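Local coordinates for protein putative alpha-galactosidase (Bacteroides fragilis, PDB 4NZJ) that probably hydrolyses terminal, non-reducing alpha-D-galactose residues from alpha-galactosides, as a member of glycoside hydrolase family 27, at residues G338-Q341 / E342-K345; Y169-D172 / Y173-R177. All blocks are in the same frame, centred on the assembly; numbering follows the deposited sequence.

Contact 1 of 2, residues G338-Q341 / E342-K345; sequences GCTQ and EQYK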
loop_
_atom_site.group_PDB
_atom_site.type_symbol
_atom_site.label_atom_id
_atom_site.label_comp_id
_atom_site.label_asym_id
_atom_site.label_seq_id
_atom_site.Cartn_x
_atom_site.Cartn_y
_atom_site.Cartn_z
ATOM N N GLY A 338 -14.633 11.045 -13.799
ATOM C CA GLY A 338 -13.273 10.611 -13.464
ATOM C C GLY A 338 -12.250 11.725 -13.572
ATOM O O GLY A 338 -12.604 12.903 -13.620
ATOM N N CYS A 339 -10.974 11.344 -13.599
ATOM C CA CYS A 339 -9.871 12.298 -13.695
ATOM C C CYS A 339 -9.087 12.105 -14.992
ATOM O O CYS A 339 -9.269 11.117 -15.704
ATOM C CB CYS A 339 -8.930 12.131 -12.503
ATOM S SG CYS A 339 -9.751 12.278 -10.891
ATOM N N THR A 340 -8.207 13.054 -15.292
ATOM C CA THR A 340 -7.336 12.938 -16.458
ATOM C C THR A 340 -6.149 12.028 -16.142
ATOM O O THR A 340 -5.868 11.737 -14.979
ATOM C CB THR A 340 -6.799 14.309 -16.912
ATOM O OG1 THR A 340 -5.817 14.780 -15.981
ATOM C CG2 THR A 340 -7.931 15.327 -17.037
ATOM N N GLN A 341 -5.451 11.592 -17.189
ATOM C CA GLN A 341 -4.271 10.738 -17.032
ATOM C C GLN A 341 -3.228 11.424 -16.152
ATOM O O GLN A 341 -2.662 10.805 -15.252
ATOM C CB GLN A 341 -3.673 10.392 -18.405
ATOM C CG GLN A 341 -2.337 9.649 -18.387
ATOM C CD GLN A 341 -2.458 8.175 -18.032
ATOM O OE1 GLN A 341 -3.547 7.596 -18.049
ATOM N NE2 GLN A 341 -1.323 7.553 -17.723
ATOM N N GLU A 342 -2.973 12.700 -16.416
ATOM C CA GLU A 342 -1.993 13.438 -15.625
ATOM C C GLU A 342 -2.425 13.551 -14.168
ATOM O O GLU A 342 -1.600 13.430 -13.261
ATOM C CB GLU A 342 -1.750 14.832 -16.203
ATOM C CG GLU A 342 -0.472 15.478 -15.681
ATOM C CD GLU A 342 0.774 14.827 -16.268
ATOM O OE1 GLU A 342 1.152 15.201 -17.398
ATOM O OE2 GLU A 342 1.376 13.950 -15.607
ATOM N N GLN A 343 -3.721 13.755 -13.941
ATOM C CA GLN A 343 -4.241 13.820 -12.574
ATOM C C GLN A 343 -4.042 12.492 -11.846
ATOM O O GLN A 343 -3.597 12.462 -10.709
ATOM C CB GLN A 343 -5.710 14.222 -12.582
ATOM C CG GLN A 343 -5.901 15.703 -12.822
ATOM C CD GLN A 343 -7.337 16.093 -13.056
ATOM O OE1 GLN A 343 -8.182 15.256 -13.368
ATOM N NE2 GLN A 343 -7.618 17.387 -12.940
ATOM N N TYR A 344 -4.356 11.390 -12.518
ATOM C CA TYR A 344 -4.092 10.071 -11.954
ATOM C C TYR A 344 -2.606 9.835 -11.645
ATOM O O TYR A 344 -2.269 9.263 -10.621
ATOM C CB TYR A 344 -4.603 8.966 -12.878
ATOM C CG TYR A 344 -6.106 8.803 -12.906
ATOM C CD1 TYR A 344 -6.866 8.841 -11.735
ATOM C CD2 TYR A 344 -6.766 8.569 -14.106
ATOM C CE1 TYR A 344 -8.242 8.666 -11.770
ATOM C CE2 TYR A 344 -8.139 8.395 -14.149
ATOM C CZ TYR A 344 -8.872 8.442 -12.980
ATOM O OH TYR A 344 -10.237 8.274 -13.037
ATOM N N LYS A 345 -1.728 10.279 -12.535
ATOM C CA LYS A 345 -0.287 10.151 -12.316
ATOM C C LYS A 345 0.158 10.937 -11.076
ATOM O O LYS A 345 0.948 10.446 -10.271
ATOM C CB LYS A 345 0.482 10.608 -13.562
ATOM C CG LYS A 345 1.998 10.656 -13.425
ATOM C CD LYS A 345 2.623 9.288 -13.236
ATOM C CE LYS A 345 4.133 9.382 -13.035
ATOM N NZ LYS A 345 4.834 10.006 -14.187
HETATM O O HOH W 1 -10.819 15.902 -13.669
#
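Two donors grip Gln343 OE1: the backbone N of Thr340, at 2.9 Å and nearly straight, and a water that also reaches the carbonyl O of Gly338, weakly. The first of these is half of a capping box at the N-terminus of helix 341-353. In the other half Gln343 N gives its hydrogen to Thr340 OG1 over 3.1 Å. Thr340 is the N-cap, and its OG1 sits between the backbone N and the carbonyl carbon (chi1 72°), turned to meet that first-turn amide. Gln343 runs extended beyond CG, past the hydroxyl, and brings OE1 back to the loop; Thr340 N lies 31° out of the plane of the Gln343 amide. The first full helical bond follows, Tyr344 N to Thr340 O, at 2.9 Å.

Just before the cap, Cys339 lies against the Tyr344 ring. Its CB stands over one face, offset toward the rim, in a CH-pi contact 3.8 Å from the ring centroid, while SG lies obliquely. The phenol oxygen also bonds to Asp281 and to the backbone N of Asp326, so one hydroxyl joins two loops. It also accepts the N-H of Cys339, with N 3.2 Å from Tyr344 OH and an N-H...O angle of 169°.

Contact 2 of 2, residues Y169-D172 / Y173-R177; sequences YVAD and YLHER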
loop_
_atom_site.group_PDB
_atom_site.type_symbol
_atom_site.label_atom_id
_atom_site.label_comp_id
_atom_site.label_asym_id
_atom_site.label_seq_id
_atom_site.Cartn_x
_atom_site.Cartn_y
_atom_site.Cartn_z
ATOM N N TYR A 169 -10.039 -21.617 1.107
ATOM C CA TYR A 169 -9.664 -22.002 -0.257
ATOM C C TYR A 169 -9.011 -20.822 -0.983
ATOM O O TYR A 169 -7.985 -20.967 -1.651
ATOM C CB TYR A 169 -10.871 -22.513 -1.051
ATOM C CG TYR A 169 -10.476 -23.039 -2.413
ATOM C CD1 TYR A 169 -10.374 -22.185 -3.508
ATOM C CD2 TYR A 169 -10.171 -24.384 -2.601
ATOM C CE1 TYR A 169 -9.986 -22.657 -4.751
ATOM C CE2 TYR A 169 -9.785 -24.862 -3.837
ATOM C CZ TYR A 169 -9.694 -23.999 -4.907
ATOM O OH TYR A 169 -9.314 -24.485 -6.141
ATOM N N VAL A 170 -9.621 -19.653 -0.851
ATOM C CA VAL A 170 -9.111 -18.433 -1.464
ATOM C C VAL A 170 -7.737 -18.084 -0.883
ATOM O O VAL A 170 -6.792 -17.814 -1.624
ATOM C CB VAL A 170 -10.098 -17.259 -1.264
ATOM C CG1 VAL A 170 -9.523 -15.962 -1.806
ATOM C CG2 VAL A 170 -11.438 -17.580 -1.922
ATOM N N ALA A 171 -7.627 -18.111 0.443
ATOM C CA ALA A 171 -6.350 -17.828 1.111
ATOM C C ALA A 171 -5.239 -18.747 0.601
ATOM O O ALA A 171 -4.129 -18.297 0.298
ATOM C CB ALA A 171 -6.494 -17.956 2.616
ATOM N N ASP A 172 -5.549 -20.035 0.492
ATOM C CA ASP A 172 -4.565 -21.020 0.045
ATOM C C ASP A 172 -4.104 -20.734 -1.384
ATOM O O ASP A 172 -2.909 -20.801 -1.682
ATOM C CB ASP A 172 -5.140 -22.433 0.132
ATOM C CG ASP A 172 -5.273 -22.941 1.567
ATOM O OD1 ASP A 172 -4.739 -22.316 2.499
ATOM O OD2 ASP A 172 -5.910 -23.994 1.759
ATOM N N TYR A 173 -5.053 -20.417 -2.261
ATOM C CA TYR A 173 -4.743 -20.076 -3.648
ATOM C C TYR A 173 -3.813 -18.870 -3.713
ATOM O O TYR A 173 -2.822 -18.875 -4.456
ATOM C CB TYR A 173 -6.039 -19.796 -4.422
ATOM C CG TYR A 173 -5.873 -19.652 -5.913
ATOM C CD1 TYR A 173 -5.502 -18.438 -6.481
ATOM C CD2 TYR A 173 -6.112 -20.727 -6.764
ATOM C CE1 TYR A 173 -5.360 -18.302 -7.855
ATOM C CE2 TYR A 173 -5.972 -20.599 -8.138
ATOM C CZ TYR A 173 -5.606 -19.390 -8.679
ATOM O OH TYR A 173 -5.469 -19.273 -10.043
ATOM N N LEU A 174 -4.140 -17.848 -2.927
ATOM C CA LEU A 174 -3.331 -16.630 -2.863
ATOM C C LEU A 174 -1.933 -16.914 -2.316
ATOM O O LEU A 174 -0.943 -16.497 -2.903
ATOM C CB LEU A 174 -4.031 -15.551 -2.022
ATOM C CG LEU A 174 -4.974 -14.602 -2.778
ATOM C CD1 LEU A 174 -5.863 -15.316 -3.781
ATOM C CD2 LEU A 174 -5.811 -13.795 -1.789
ATOM N N HIS A 175 -1.852 -17.636 -1.203
ATOM C CA HIS A 175 -0.558 -17.906 -0.559
ATOM C C HIS A 175 0.391 -18.695 -1.456
ATOM O O HIS A 175 1.596 -18.436 -1.470
ATOM C CB HIS A 175 -0.750 -18.680 0.742
ATOM C CG HIS A 175 -1.436 -17.901 1.816
ATOM N ND1 HIS A 175 -2.090 -18.511 2.862
ATOM C CD2 HIS A 175 -1.599 -16.569 1.994
ATOM C CE1 HIS A 175 -2.614 -17.588 3.649
ATOM N NE2 HIS A 175 -2.330 -16.400 3.147
ATOM N N GLU A 176 -0.159 -19.639 -2.213
ATOM C CA GLU A 176 0.624 -20.428 -3.167
ATOM C C GLU A 176 1.297 -19.538 -4.209
ATOM O O GLU A 176 2.288 -19.932 -4.819
ATOM C CB GLU A 176 -0.268 -21.454 -3.876
ATOM C CG GLU A 176 -0.655 -22.647 -3.018
ATOM C CD GLU A 176 -1.850 -23.405 -3.571
ATOM O OE1 GLU A 176 -2.185 -23.217 -4.763
ATOM O OE2 GLU A 176 -2.459 -24.189 -2.812
ATOM N N ARG A 177 0.742 -18.345 -4.413
ATOM C CA ARG A 177 1.227 -17.387 -5.398
ATOM C C ARG A 177 1.880 -16.150 -4.767
ATOM O O ARG A 177 2.221 -15.185 -5.463
ATOM C CB ARG A 177 0.063 -16.992 -6.309
ATOM C CG ARG A 177 -0.359 -18.137 -7.213
ATOM C CD ARG A 177 -1.787 -18.012 -7.711
ATOM N NE ARG A 177 -2.128 -19.156 -8.551
ATOM C CZ ARG A 177 -2.433 -20.372 -8.104
ATOM N NH1 ARG A 177 -2.490 -20.639 -6.803
ATOM N NH2 ARG A 177 -2.710 -21.336 -8.971
HETATM O O HOH W 2 -2.054 -21.351 2.816
#
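His175 N donates to Ala171 O over 2.8 Å, and the imidazole of the same His175 lays one face over that oxygen. Both belong to helix 166-176, the crossover helix of the beta-alpha-beta unit between strands 138-140 and 180-186 of the TIM barrel. CG of His175 is anti to its carbonyl carbon (chi1 -67°), which swings the ring back along the helix until CG is 3.1 Å from Ala171 O.

The buried side is tight because Leu174 CD1 rests on the Val170 carbonyl, 3.4 Å from Val170 O; the two side chains themselves meet more loosely, Leu174 CD1 to Val170 CG1 at 4.2 Å. Leu181 of the neighbouring strand packs on Ala171 and Leu174, and Val119 of helix 116-128 touches Val170.

The polar flank is looser. The carboxylate of Asp172 and the imidazole of His175 do not touch; a water sits between them, donating to Asp172 OD1 at 2.9 Å and lying 2.8 Å from His175 ND1, at the ring edge and in its plane. Lys168 forms a salt bridge with Asp172 OD2, and Asp215 is hydrogen-bonded to His175 NE2.

At the C-terminal end Arg177 folds back over Tyr173. Its guanidinium lies face to face with the phenol ring, NH1 3.5 Å above the ring plane and over its centre. NH1 also donates to Tyr173 O, 3.0 Å away; its weak salt bridge to OE1 in the modelled conformer of Glu176 is doubtful. Tyr173 OH is in turn hydrogen-bonded to Asp124 of helix 116-128.

A positive group therefore meets a helix-end carbonyl and a ring face, a setting that would favour its charge. With Asp215 at NE2 and the bridging water at ND1, the imidazole has a polar partner on each nitrogen, which probably fixes its rotation.

Overall arrangement
Contacts 1 and 2 both lie within the TIM-barrel family region. Their centres are 33 Å apart and their nearest atoms about 25 Å, so neither touches the other. Along the chain contact 2 comes first, at the end of the crossover helix that leads into strand 180-186; contact 1 comes after strand 315-317 and starts helix 341-353, ahead of the last barrel strand, 358-360. Contact 1 is thus at the start of a barrel helix, contact 2 at the end of one. In a TIM barrel the active site lies at the C-terminal ends of the strands: contact 1 is on that side, contact 2 on the other side of the barrel.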